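Local atomic coordinates of sensor protein (Rhodopseudomonas palustris, PDB entry 2OOL), a protein that senses light through a bound biliverdin and probably signals as a histidine kinase, this chain being its chromophore-binding part with the PAS and GAF domains. Residues Phe179-Val184 against Ile196-Asp201; Arg124-Val129 against Pro249-Pro254; Leu65-Pro70 against Thr111-Arg116. All coordinates share one frame; numbering follows the deposited sequence.

Contact 1 of 3, residues Phe179-Val184 against Ile196-Asp201; sequences FDRIKV and IAEDRD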
loop_
_atom_site.group_PDB
_atom_site.type_symbol
_atom_site.label_atom_id
_atom_site.label_comp_id
_atom_site.label_asym_id
_atom_site.label_seq_id
_atom_site.Cartn_x
_atom_site.Cartn_y
_atom_site.Cartn_z
ATOM N N PHE A 179 17.310 -1.613 3.531
ATOM C CA PHE A 179 18.386 -2.581 3.767
ATOM C C PHE A 179 19.395 -2.425 2.620
ATOM O O PHE A 179 19.039 -2.066 1.495
ATOM C CB PHE A 179 17.854 -4.023 3.865
ATOM C CG PHE A 179 17.540 -4.495 5.281
ATOM C CD1 PHE A 179 16.858 -3.685 6.202
ATOM C CD2 PHE A 179 17.897 -5.766 5.673
ATOM C CE1 PHE A 179 16.558 -4.147 7.459
ATOM C CE2 PHE A 179 17.596 -6.254 6.928
ATOM C CZ PHE A 179 16.926 -5.442 7.833
ATOM N N ASP A 180 20.661 -2.671 2.927
ATOM C CA ASP A 180 21.769 -2.584 1.963
ATOM C C ASP A 180 21.684 -3.450 0.689
ATOM O O ASP A 180 22.181 -3.068 -0.355
ATOM C CB ASP A 180 23.062 -2.933 2.726
ATOM C CG ASP A 180 23.504 -1.809 3.661
ATOM O OD1 ASP A 180 23.198 -0.658 3.312
ATOM O OD2 ASP A 180 24.130 -2.047 4.718
ATOM N N ARG A 181 21.085 -4.628 0.776
ATOM C CA ARG A 181 21.129 -5.624 -0.304
ATOM C C ARG A 181 19.938 -6.554 -0.245
ATOM O O ARG A 181 19.707 -7.204 0.765
ATOM C CB ARG A 181 22.403 -6.470 -0.190
ATOM C CG ARG A 181 22.630 -7.444 -1.363
ATOM C CD ARG A 181 23.960 -8.169 -1.231
ATOM N NE ARG A 181 24.044 -9.005 -0.035
ATOM C CZ ARG A 181 25.181 -9.399 0.526
ATOM N NH1 ARG A 181 25.143 -10.171 1.572
ATOM N NH2 ARG A 181 26.346 -9.043 0.048
ATOM N N ILE A 182 19.160 -6.579 -1.316
ATOM C CA ILE A 182 18.018 -7.459 -1.434
ATOM C C ILE A 182 18.286 -8.436 -2.572
ATOM O O ILE A 182 18.630 -8.022 -3.679
ATOM C CB ILE A 182 16.734 -6.663 -1.740
ATOM C CG1 ILE A 182 16.554 -5.472 -0.782
ATOM C CG2 ILE A 182 15.494 -7.565 -1.775
ATOM C CD1 ILE A 182 16.618 -5.751 0.676
ATOM N N LYS A 183 18.096 -9.735 -2.296
ATOM C CA LYS A 183 18.366 -10.818 -3.264
ATOM C C LYS A 183 17.120 -11.654 -3.465
ATOM O O LYS A 183 16.416 -11.906 -2.539
ATOM C CB LYS A 183 19.484 -11.725 -2.748
ATOM C CG LYS A 183 20.886 -11.002 -2.659
ATOM C CD LYS A 183 21.801 -11.608 -1.580
ATOM C CE LYS A 183 21.218 -11.468 -0.181
ATOM N NZ LYS A 183 21.525 -10.226 0.533
ATOM N N VAL A 184 16.856 -12.098 -4.688
ATOM C CA VAL A 184 15.827 -13.113 -4.906
ATOM C C VAL A 184 16.578 -14.413 -5.191
ATOM O O VAL A 184 17.405 -14.485 -6.089
ATOM C CB VAL A 184 14.885 -12.752 -6.038
ATOM C CG1 VAL A 184 13.808 -13.847 -6.183
ATOM C CG2 VAL A 184 14.291 -11.406 -5.748
ATOM N N ILE A 196 19.111 -15.071 -8.320
ATOM C CA ILE A 196 18.749 -14.774 -9.695
ATOM C C ILE A 196 18.466 -13.287 -9.939
ATOM O O ILE A 196 18.394 -12.838 -11.097
ATOM C CB ILE A 196 17.576 -15.643 -10.157
ATOM C CG1 ILE A 196 16.358 -15.467 -9.232
ATOM C CG2 ILE A 196 18.013 -17.120 -10.140
ATOM C CD1 ILE A 196 15.068 -16.031 -9.783
ATOM N N ALA A 197 18.326 -12.506 -8.879
ATOM C CA ALA A 197 18.166 -11.050 -9.017
ATOM C C ALA A 197 18.662 -10.420 -7.736
ATOM O O ALA A 197 18.768 -11.097 -6.714
ATOM C CB ALA A 197 16.703 -10.652 -9.277
ATOM N N GLU A 198 18.971 -9.130 -7.820
ATOM C CA GLU A 198 19.619 -8.392 -6.752
ATOM C C GLU A 198 19.446 -6.894 -6.935
ATOM O O GLU A 198 19.584 -6.390 -8.014
ATOM C CB GLU A 198 21.110 -8.676 -6.746
ATOM C CG GLU A 198 21.821 -8.220 -5.485
ATOM C CD GLU A 198 23.285 -8.607 -5.512
ATOM O OE1 GLU A 198 23.982 -8.131 -6.441
ATOM O OE2 GLU A 198 23.713 -9.407 -4.614
ATOM N N ASP A 199 19.105 -6.188 -5.861
ATOM C CA ASP A 199 19.267 -4.731 -5.862
ATOM C C ASP A 199 20.001 -4.380 -4.602
ATOM O O ASP A 199 19.632 -4.826 -3.515
ATOM C CB ASP A 199 17.918 -4.034 -5.897
ATOM C CG ASP A 199 18.013 -2.570 -6.350
ATOM O OD1 ASP A 199 18.632 -2.252 -7.390
ATOM O OD2 ASP A 199 17.455 -1.724 -5.650
ATOM N N ARG A 200 21.041 -3.574 -4.746
ATOM C CA ARG A 200 21.853 -3.130 -3.620
ATOM C C ARG A 200 22.307 -1.667 -3.745
ATOM O O ARG A 200 22.390 -1.097 -4.851
ATOM C CB ARG A 200 23.088 -4.012 -3.480
ATOM C CG ARG A 200 23.941 -4.024 -4.669
ATOM C CD ARG A 200 25.212 -4.824 -4.458
ATOM N NE ARG A 200 26.190 -4.365 -5.433
ATOM C CZ ARG A 200 26.095 -4.592 -6.734
ATOM N NH1 ARG A 200 25.087 -5.314 -7.223
ATOM N NH2 ARG A 200 27.004 -4.112 -7.539
ATOM N N ASP A 201 22.639 -1.104 -2.584
ATOM C CA ASP A 201 23.148 0.261 -2.465
ATOM C C ASP A 201 24.635 0.282 -2.849
ATOM O O ASP A 201 25.269 -0.766 -2.981
ATOM C CB ASP A 201 22.887 0.759 -1.020
ATOM C CG ASP A 201 23.092 2.280 -0.855
ATOM O OD1 ASP A 201 23.266 3.010 -1.890
ATOM O OD2 ASP A 201 23.076 2.738 0.318
#
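The carbonyl oxygen Ile182 O is gripped by two groups of the facing strand: Asp199 N donates a hydrogen bond of 2.9 Å to Ile182 O, in the carbonyl plane, and Glu198 CA adds a C-H...O contact. The two segments belong to the beta hairpin of strands 181-187 and 193-200 in the antiparallel sheet of the GAF domain, and they illustrate how one strand pairing serves two unlike faces. Ile182 N returns a nearly straight bond to Asp199 O (176° at the hydrogen). Beyond it lies a classic bulge, in which Ile196 and Ala197 both face Val184 and Ile196 N reaches Val184 O at 2.9 Å.

Ile182, Val184, Ala197 and Asp199 share one face; Ile182, Ala197 and Asp199 meet helix 162-177 there, Asp199 OD2 in a salt bridge with Arg174, while Val184 touches Ile286 of strand 280-288. The other face carries Arg181, Lys183, Glu198 and Arg200. Glu198 holds CG anti to its backbone N (chi1 -166°) and runs beside Lys183, whose CG lies 3.8 Å from Glu198 OE2. Arg181 CD touches Glu198 OE2 at 3.6 Å, yet Arg181 NE stays 4.6 Å from Glu198 OE2; the guanidinium bonds instead to His299 ND1 and Pro205 O. Glu198 OE2 accepts from Leu207 N, while OE1 bonds to Ser206 OG and weakly to Arg200 NH1 in a salt bridge. An alanine in place of Glu198 would probably leave Leu207 N without this acceptor, deprive Arg200 NH1 of its opposite charge and open a gap beside Arg181 CD and Lys183 CG. Lys183 also touches the bilin chromophore. At the hairpin's open end Asp180 O accepts from Asp201 N at 3.0 Å, with Arg200 CB packed 3.4 Å from Asp180 O.

Contact 2 of 3, residues Arg124-Val129 against Pro249-Pro254; sequences RHDSIV and PRLGGP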
loop_
_atom_site.group_PDB
_atom_site.type_symbol
_atom_site.label_atom_id
_atom_site.label_comp_id
_atom_site.label_asym_id
_atom_site.label_seq_id
_atom_site.Cartn_x
_atom_site.Cartn_y
_atom_site.Cartn_z
ATOM N N ARG A 124 -2.683 -17.353 17.879
ATOM C CA ARG A 124 -3.203 -18.568 18.531
ATOM C C ARG A 124 -2.566 -19.800 17.899
ATOM O O ARG A 124 -2.635 -19.934 16.703
ATOM C CB ARG A 124 -4.671 -18.678 18.225
ATOM C CG ARG A 124 -5.584 -18.002 19.198
ATOM C CD ARG A 124 -7.025 -18.490 18.920
ATOM N NE ARG A 124 -8.026 -17.695 19.623
ATOM C CZ ARG A 124 -8.306 -16.414 19.372
ATOM N NH1 ARG A 124 -7.677 -15.737 18.405
ATOM N NH2 ARG A 124 -9.234 -15.806 20.111
ATOM N N HIS A 125 -1.960 -20.689 18.679
ATOM C CA HIS A 125 -1.296 -21.912 18.146
ATOM C C HIS A 125 -1.177 -22.796 19.394
ATOM O O HIS A 125 -1.013 -22.282 20.503
ATOM C CB HIS A 125 0.048 -21.518 17.414
ATOM C CG HIS A 125 0.876 -22.677 16.884
ATOM N ND1 HIS A 125 0.411 -23.572 15.938
ATOM C CD2 HIS A 125 2.151 -23.059 17.159
ATOM C CE1 HIS A 125 1.354 -24.460 15.671
ATOM N NE2 HIS A 125 2.419 -24.168 16.398
ATOM N N ASP A 126 -1.454 -24.108 19.279
ATOM C CA ASP A 126 -1.366 -25.028 20.441
ATOM C C ASP A 126 -2.194 -24.691 21.628
ATOM O O ASP A 126 -1.777 -24.837 22.795
ATOM C CB ASP A 126 0.084 -25.204 20.876
ATOM C CG ASP A 126 0.889 -26.048 19.866
ATOM O OD1 ASP A 126 0.368 -26.346 18.769
ATOM O OD2 ASP A 126 2.008 -26.493 20.216
ATOM N N SER A 127 -3.427 -24.308 21.353
ATOM C CA SER A 127 -4.395 -24.107 22.399
ATOM C C SER A 127 -4.027 -22.934 23.289
ATOM O O SER A 127 -4.606 -22.759 24.361
ATOM C CB SER A 127 -4.595 -25.445 23.200
ATOM O OG SER A 127 -4.353 -26.546 22.289
ATOM N N ILE A 128 -3.082 -22.088 22.844
ATOM C CA ILE A 128 -2.695 -20.900 23.627
ATOM C C ILE A 128 -2.584 -19.641 22.794
ATOM O O ILE A 128 -2.520 -19.702 21.582
ATOM C CB ILE A 128 -1.351 -21.119 24.407
ATOM C CG1 ILE A 128 -0.203 -21.448 23.456
ATOM C CG2 ILE A 128 -1.522 -22.216 25.496
ATOM C CD1 ILE A 128 1.144 -21.185 24.020
ATOM N N VAL A 129 -2.462 -18.498 23.466
ATOM C CA VAL A 129 -2.384 -17.194 22.818
ATOM C C VAL A 129 -1.084 -16.574 23.200
ATOM O O VAL A 129 -0.770 -16.526 24.369
ATOM C CB VAL A 129 -3.525 -16.270 23.317
ATOM C CG1 VAL A 129 -3.421 -14.902 22.671
ATOM C CG2 VAL A 129 -4.897 -16.931 23.054
ATOM N N PRO A 249 0.854 -23.927 28.981
ATOM C CA PRO A 249 0.012 -24.198 30.163
ATOM C C PRO A 249 -1.153 -25.126 29.872
ATOM O O PRO A 249 -1.669 -25.776 30.806
ATOM C CB PRO A 249 -0.497 -22.799 30.557
ATOM C CG PRO A 249 -0.560 -22.086 29.285
ATOM C CD PRO A 249 0.660 -22.541 28.501
ATOM N N ARG A 250 -1.607 -25.195 28.625
ATOM C CA ARG A 250 -2.745 -26.092 28.329
ATOM C C ARG A 250 -2.279 -27.541 28.029
ATOM O O ARG A 250 -2.880 -28.473 28.489
ATOM C CB ARG A 250 -3.558 -25.544 27.141
ATOM C CG ARG A 250 -4.377 -24.269 27.417
ATOM C CD ARG A 250 -5.293 -24.410 28.600
ATOM N NE ARG A 250 -4.813 -23.640 29.752
ATOM C CZ ARG A 250 -5.002 -23.951 31.043
ATOM N NH1 ARG A 250 -5.628 -25.077 31.410
ATOM N NH2 ARG A 250 -4.519 -23.132 31.979
ATOM N N LEU A 251 -1.191 -27.697 27.241
ATOM C CA LEU A 251 -0.790 -29.006 26.714
ATOM C C LEU A 251 0.434 -29.610 27.373
ATOM O O LEU A 251 0.570 -30.852 27.337
ATOM C CB LEU A 251 -0.555 -28.944 25.237
ATOM C CG LEU A 251 -1.703 -28.368 24.410
ATOM C CD1 LEU A 251 -1.198 -28.241 23.000
ATOM C CD2 LEU A 251 -3.029 -29.174 24.459
ATOM N N GLY A 252 1.260 -28.802 28.054
ATOM C CA GLY A 252 2.504 -29.312 28.608
ATOM C C GLY A 252 3.489 -29.128 27.484
ATOM O O GLY A 252 3.122 -28.683 26.360
ATOM N N GLY A 253 4.753 -29.402 27.795
ATOM C CA GLY A 253 5.802 -29.294 26.876
ATOM C C GLY A 253 6.256 -27.856 26.705
ATOM O O GLY A 253 5.644 -26.950 27.244
ATOM N N PRO A 254 7.332 -27.657 25.930
ATOM C CA PRO A 254 7.896 -26.345 25.621
ATOM C C PRO A 254 6.952 -25.513 24.775
ATOM O O PRO A 254 6.097 -26.063 24.137
ATOM C CB PRO A 254 9.129 -26.669 24.768
ATOM C CG PRO A 254 8.958 -28.096 24.328
ATOM C CD PRO A 254 8.056 -28.766 25.271
#
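Residues 124-129 fold back on themselves through a type I' turn from His125 to Ile128, and residues 249-254 pass its tip as an irregular chain, with Ser127 CA and Arg250 CA 6.5 Å apart. The turn is closed by a reciprocal pair of backbone hydrogen bonds between His125 and Ile128. None crosses to the other segment, so the contact illustrates how a hairpin tip can meet a loop through side-chain carbons and backbone oxygens.

Leu251 places CD1 3.5 Å from Asp126 O, and Ser127 OG sits opposite the fork of the same leucine, 3.7 Å from both Leu251 CD1 and Leu251 CD2. Next to it Arg250 CG packs 3.4 Å from Ser127 O before the arginine chain bends and leads off. Ile128 puts CG1 between its backbone N and carbonyl carbon (chi1 59°), which leaves CG2 beside the backbone N; this methyl meets Pro249 CD and CG, Ile128 CG2 lying 3.7 Å from Pro249 CD. A polar tie comes from the preceding residue, Asn248, whose ND2 donates to Asp126 O while its OD1 accepts from Arg250 N and Leu251 N.

Strands 114-125 and 128-134, neighbours within the PAS sheet, are joined by this turn, with Ile128 also resting on Val47 of strand 44-48. The loop, from the GAF range, follows strand 241-244, itself part of the PAS sheet, and leads toward helix 267-276, consistent with the knotted link between the two domains in bacteriophytochromes.

Contact 3 of 3, residues Leu65-Pro70 against Thr111-Arg116; sequences LLRQPP and TPDGER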
loop_
_atom_site.group_PDB
_atom_site.type_symbol
_atom_site.label_atom_id
_atom_site.label_comp_id
_atom_site.label_asym_id
_atom_site.label_seq_id
_atom_site.Cartn_x
_atom_site.Cartn_y
_atom_site.Cartn_z
ATOM N N LEU A 65 11.284 -4.074 31.552
ATOM C CA LEU A 65 10.158 -3.270 31.138
ATOM C C LEU A 65 9.426 -2.811 32.370
ATOM O O LEU A 65 9.293 -1.623 32.612
ATOM C CB LEU A 65 9.239 -4.071 30.211
ATOM C CG LEU A 65 8.038 -3.364 29.583
ATOM C CD1 LEU A 65 8.401 -2.039 28.898
ATOM C CD2 LEU A 65 7.293 -4.314 28.691
ATOM N N LEU A 66 8.992 -3.780 33.175
ATOM C CA LEU A 66 8.093 -3.560 34.306
ATOM C C LEU A 66 8.806 -3.463 35.658
ATOM O O LEU A 66 8.176 -3.100 36.624
ATOM C CB LEU A 66 7.071 -4.714 34.350
ATOM C CG LEU A 66 6.273 -4.816 33.047
ATOM C CD1 LEU A 66 5.463 -6.073 32.990
ATOM C CD2 LEU A 66 5.389 -3.574 32.853
ATOM N N ARG A 67 10.093 -3.804 35.725
ATOM C CA ARG A 67 10.902 -3.687 36.935
ATOM C C ARG A 67 10.497 -4.690 38.020
ATOM O O ARG A 67 10.545 -4.393 39.210
ATOM C CB ARG A 67 10.864 -2.256 37.484
ATOM C CG ARG A 67 11.427 -1.232 36.487
ATOM C CD ARG A 67 12.980 -1.264 36.489
ATOM N NE ARG A 67 13.572 -0.882 35.197
ATOM C CZ ARG A 67 14.690 -1.408 34.680
ATOM N NH1 ARG A 67 15.362 -2.381 35.319
ATOM N NH2 ARG A 67 15.133 -0.985 33.497
ATOM N N GLN A 68 10.158 -5.902 37.582
ATOM C CA GLN A 68 9.691 -6.941 38.483
ATOM C C GLN A 68 10.255 -8.293 38.048
ATOM O O GLN A 68 10.553 -8.494 36.871
ATOM C CB GLN A 68 8.162 -6.956 38.511
ATOM C CG GLN A 68 7.534 -5.794 39.314
ATOM C CD GLN A 68 6.160 -5.414 38.787
ATOM O OE1 GLN A 68 5.771 -5.829 37.685
ATOM N NE2 GLN A 68 5.419 -4.623 39.559
ATOM N N PRO A 69 10.458 -9.215 39.020
ATOM C CA PRO A 69 10.938 -10.544 38.631
ATOM C C PRO A 69 9.933 -11.233 37.694
ATOM O O PRO A 69 8.727 -11.181 37.947
ATOM C CB PRO A 69 11.041 -11.297 39.967
ATOM C CG PRO A 69 11.065 -10.253 41.036
ATOM C CD PRO A 69 10.287 -9.093 40.484
ATOM N N PRO A 70 10.414 -11.832 36.594
ATOM C CA PRO A 70 9.524 -12.551 35.656
ATOM C C PRO A 70 8.584 -13.555 36.321
ATOM O O PRO A 70 7.391 -13.545 36.052
ATOM C CB PRO A 70 10.498 -13.257 34.708
ATOM C CG PRO A 70 11.669 -12.411 34.700
ATOM C CD PRO A 70 11.801 -11.843 36.113
ATOM N N THR A 111 4.385 1.393 32.877
ATOM C CA THR A 111 5.626 0.952 33.511
ATOM C C THR A 111 5.954 1.936 34.625
ATOM O O THR A 111 5.423 3.063 34.655
ATOM C CB THR A 111 6.868 0.856 32.502
ATOM O OG1 THR A 111 7.441 2.137 32.258
ATOM C CG2 THR A 111 6.533 0.202 31.154
ATOM N N PRO A 112 6.858 1.556 35.540
ATOM C CA PRO A 112 7.162 2.494 36.632
ATOM C C PRO A 112 7.851 3.762 36.119
ATOM O O PRO A 112 7.805 4.786 36.780
ATOM C CB PRO A 112 8.119 1.694 37.539
ATOM C CG PRO A 112 7.984 0.262 37.110
ATOM C CD PRO A 112 7.669 0.332 35.641
ATOM N N ASP A 113 8.483 3.668 34.952
ATOM C CA ASP A 113 9.204 4.779 34.321
ATOM C C ASP A 113 8.386 5.397 33.160
ATOM O O ASP A 113 8.962 5.804 32.153
ATOM C CB ASP A 113 10.569 4.273 33.771
ATOM C CG ASP A 113 11.257 3.215 34.696
ATOM O OD1 ASP A 113 11.437 3.489 35.925
ATOM O OD2 ASP A 113 11.622 2.118 34.171
ATOM N N GLY A 114 7.057 5.458 33.296
ATOM C CA GLY A 114 6.163 5.987 32.259
ATOM C C GLY A 114 5.473 4.965 31.349
ATOM O O GLY A 114 5.730 3.766 31.416
ATOM N N GLU A 115 4.602 5.482 30.481
ATOM C CA GLU A 115 3.795 4.710 29.535
ATOM C C GLU A 115 4.524 4.554 28.208
ATOM O O GLU A 115 4.924 5.531 27.584
ATOM C CB GLU A 115 2.454 5.430 29.354
ATOM C CG GLU A 115 1.487 4.842 28.376
ATOM C CD GLU A 115 0.188 5.647 28.291
ATOM O OE1 GLU A 115 -0.168 6.297 29.289
ATOM O OE2 GLU A 115 -0.484 5.654 27.229
ATOM N N ARG A 116 4.681 3.302 27.784
ATOM C CA ARG A 116 5.374 2.894 26.574
ATOM C C ARG A 116 4.442 2.295 25.558
ATOM O O ARG A 116 3.682 1.368 25.870
ATOM C CB ARG A 116 6.391 1.807 26.888
ATOM C CG ARG A 116 7.541 2.257 27.769
ATOM C CD ARG A 116 8.704 2.710 26.905
ATOM N NE ARG A 116 9.201 1.655 26.019
ATOM C CZ ARG A 116 10.057 0.700 26.380
ATOM N NH1 ARG A 116 10.538 0.641 27.626
ATOM N NH2 ARG A 116 10.452 -0.198 25.469
#
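Arg67 packs against Pro112 CG where helix 62-66 of the PAS domain ends against the hairpin turn joining strands 105-111 and 114-125. It is the first residue to leave the helical conformation, doing so with a positive phi (70°). From there its CB lies 3.8 Å from Pro112 CG, and its CG touches the same proline atom, the two side chains crossing at about a right angle. The chain then bends at chi2 (-78°), and NE comes within 3.7 Å of Asp113 OD2, which sits at the edge of the guanidinium and near its plane. This is a long salt bridge, with the guanidinium and carboxylate planes 48° apart, an example of charge pairing at a surface without a close bond.

The turn presented to the helix end is of type I, from Thr111 to Gly114. Gly114 O accepts from Thr111 N, with Thr111 OG1 also drawn in toward it at a doubtfully short distance. The threonine methyl, Thr111 CG2, lies 3.6 Å from Leu65 O. Pro112 CG packs against the last helical carbonyl, 3.4 Å from Leu66 O, and Thr111 CB lies 3.5 Å from Leu65 O.

Leu65 and Arg116 both touch Tyr44 of strand 44-48. Leu65 carries CG anti to its backbone N, and its CD1 meets Thr111 CG2 at 3.7 Å while covering one face of the Arg116 guanidinium, 3.7 Å from Arg116 NH1.

How the contacts relate
The three contacts sample two domains and the seam between them. Contact 1 lies within the GAF range and is the one that reaches the chromophore, through Lys183; contact 3 lies within the PAS range on the opposite side of the chain's centre, their centres about 40 Å apart and nearest atoms about 19 Å. Contact 2 joins the two ranges, and along the chain the hairpin of contact 1 is nested inside the long loop it closes, although the two centres stand about 38 Å apart. Contacts 2 and 3 use opposite ends of strand 114-125, with nearest atoms about 13 Å apart, so one PAS strand links both without direct touch.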